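Local structure of orphan protein TM0875 (Thermotoga maritima, 1O22) at residues 61-66 / 138-143. The protein is of unknown function, an orphan protein of a thermophilic bacterium with a fold that was new when it was determined. Residues are numbered along the deposited sequence; the frame is centred on the assembly and turned at random.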
loop_
_atom_site.group_PDB
_atom_site.type_symbol
_atom_site.label_atom_id
_atom_site.label_comp_id
_atom_site.label_asym_id
_atom_site.label_seq_id
_atom_site.Cartn_x
_atom_site.Cartn_y
_atom_site.Cartn_z
ATOM N N LEU A 61 0.341 -2.590 11.068
ATOM C CA LEU A 61 0.627 -1.400 11.850
ATOM C C LEU A 61 2.142 -1.241 12.083
ATOM O O LEU A 61 2.844 -2.196 12.452
ATOM C CB LEU A 61 -0.107 -1.502 13.171
ATOM C CG LEU A 61 0.117 -0.455 14.262
ATOM C CD1 LEU A 61 -0.485 0.871 13.792
ATOM C CD2 LEU A 61 -0.539 -0.896 15.568
ATOM N N LYS A 62 2.647 -0.050 11.830
ATOM C CA LYS A 62 4.003 0.275 12.245
ATOM C C LYS A 62 3.941 1.420 13.253
ATOM O O LYS A 62 3.259 2.431 13.044
ATOM C CB LYS A 62 4.846 0.610 11.027
ATOM C CG LYS A 62 6.222 1.252 11.299
ATOM C CD LYS A 62 7.341 0.277 11.665
ATOM C CE LYS A 62 8.655 1.032 11.979
ATOM N N ILE A 63 4.663 1.261 14.350
ATOM C CA ILE A 63 4.729 2.273 15.391
ATOM C C ILE A 63 6.093 2.946 15.372
ATOM O O ILE A 63 7.100 2.285 15.448
ATOM C CB ILE A 63 4.498 1.610 16.745
ATOM C CG1 ILE A 63 3.200 0.760 16.708
ATOM C CG2 ILE A 63 4.448 2.662 17.844
ATOM C CD1 ILE A 63 3.019 -0.115 17.945
ATOM N N SER A 64 6.109 4.270 15.265
ATOM C CA SER A 64 7.320 5.058 15.387
ATOM C C SER A 64 7.216 5.975 16.582
ATOM O O SER A 64 6.221 6.678 16.754
ATOM C CB SER A 64 7.503 5.885 14.125
ATOM O OG SER A 64 7.704 5.050 13.004
ATOM N N VAL A 65 8.243 5.982 17.411
ATOM C CA VAL A 65 8.362 6.923 18.515
ATOM C C VAL A 65 9.312 8.068 18.098
ATOM O O VAL A 65 10.416 7.834 17.638
ATOM C CB VAL A 65 8.866 6.246 19.784
ATOM C CG1 VAL A 65 8.912 7.241 20.969
ATOM C CG2 VAL A 65 7.936 5.095 20.135
ATOM N N LEU A 66 8.861 9.307 18.256
ATOM C CA LEU A 66 9.664 10.484 17.919
ATOM C C LEU A 66 10.565 10.776 19.092
ATOM O O LEU A 66 10.168 10.619 20.221
ATOM C CB LEU A 66 8.747 11.673 17.619
ATOM C CG LEU A 66 7.745 11.294 16.500
ATOM C CD1 LEU A 66 6.428 12.009 16.715
ATOM C CD2 LEU A 66 8.344 11.562 15.165
ATOM N N ASN A 138 1.125 -3.327 24.074
ATOM C CA ASN A 138 -0.298 -3.630 24.321
ATOM C C ASN A 138 -1.133 -2.390 24.459
ATOM O O ASN A 138 -2.203 -2.300 23.875
ATOM C CB ASN A 138 -0.532 -4.403 25.627
ATOM C CG ASN A 138 0.054 -5.792 25.613
ATOM O OD1 ASN A 138 0.884 -6.128 24.756
ATOM N ND2 ASN A 138 -0.391 -6.630 26.574
ATOM N N GLU A 139 -0.648 -1.440 25.248
ATOM C CA GLU A 139 -1.353 -0.196 25.499
ATOM C C GLU A 139 -1.511 0.636 24.226
ATOM O O GLU A 139 -2.592 1.142 23.957
ATOM C CB GLU A 139 -0.619 0.644 26.533
ATOM C CG GLU A 139 -0.657 0.099 27.949
ATOM C CD GLU A 139 0.181 0.963 28.879
ATOM O OE1 GLU A 139 1.399 0.763 28.926
ATOM O OE2 GLU A 139 -0.380 1.863 29.533
ATOM N N LEU A 140 -0.434 0.746 23.458
ATOM C CA LEU A 140 -0.464 1.422 22.167
ATOM C C LEU A 140 -1.420 0.780 21.176
ATOM O O LEU A 140 -2.214 1.462 20.546
ATOM C CB LEU A 140 0.933 1.506 21.521
ATOM C CG LEU A 140 1.844 2.694 21.819
ATOM C CD1 LEU A 140 1.462 3.842 20.923
ATOM C CD2 LEU A 140 1.782 3.082 23.300
ATOM N N VAL A 141 -1.279 -0.512 20.983
ATOM C CA VAL A 141 -2.156 -1.248 20.073
ATOM C C VAL A 141 -3.618 -1.100 20.497
ATOM O O VAL A 141 -4.476 -0.891 19.640
ATOM C CB VAL A 141 -1.764 -2.723 19.924
ATOM C CG1 VAL A 141 -2.805 -3.491 19.091
ATOM C CG2 VAL A 141 -0.387 -2.836 19.214
ATOM N N GLU A 142 -3.907 -1.172 21.791
ATOM C CA GLU A 142 -5.294 -1.073 22.217
ATOM C C GLU A 142 -5.873 0.303 21.911
ATOM O O GLU A 142 -7.042 0.406 21.498
ATOM C CB GLU A 142 -5.519 -1.393 23.690
ATOM C CG GLU A 142 -7.010 -1.231 24.077
ATOM C CD GLU A 142 -7.963 -2.191 23.335
ATOM O OE1 GLU A 142 -8.610 -1.809 22.292
ATOM O OE2 GLU A 142 -8.072 -3.351 23.807
ATOM N N GLU A 143 -5.073 1.356 22.101
ATOM C CA GLU A 143 -5.520 2.708 21.712
ATOM C C GLU A 143 -5.735 2.787 20.209
ATOM O O GLU A 143 -6.691 3.389 19.759
ATOM C CB GLU A 143 -4.520 3.791 22.103
ATOM C CG GLU A 143 -4.757 4.386 23.466
ATOM C CD GLU A 143 -5.855 5.446 23.466
ATOM O OE1 GLU A 143 -5.597 6.617 23.043
ATOM O OE2 GLU A 143 -6.975 5.103 23.918
#
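Leu-61 and Ile-63 of a sheet strand meet Leu-140 and Val-141 of a helix in a small alpha/beta packing, a helix laid against one face of the mixed beta sheet of this new fold. The contact is wholly apolar, with no hydrogen bond crossing it. In strand 56-66 side chains alternate, and Leu-61 and Ile-63, two residues apart, both point to the helix, which answers with two consecutive residues.

Ile-63 can be followed outward. Its CB is directed toward the helix but lies too far back to touch it. Of the two branches, CG2 approaches CD1 of Leu-140 at 4.5 Å, a doubtful contact because that leucine has two conformers. The other, CG1, carries the chain on: with chi2 extended at 171°, it pushes CD1 to the helix surface, where that methyl sits 4.4 Å from Leu-140 CB. Beta-branching suits a strand, and the CG1-CD1 arm supplies the reach, CA of Ile-63 lying 8.6 Å from CA of Leu-140.

Leu-61 bridges a similar gap of 8.7 Å between its CA and that of Val-141. Buried, with CG anti to the backbone N (chi1 174°), this flexible apolar side chain also packs on Ile-21, Tyr-123 and Ile-125. Short, branched Val-141 suits a place where its methyls pack among several apolar side chains of the sheet, Leu-19, Ile-21, Phe-161 and Val-163 included. Leucine and valine slant across each other, meeting through one methyl apiece: Leu-61 CD2 and Val-141 CG2, 4.1 Å apart, the latter on the branch beside the valine's backbone N.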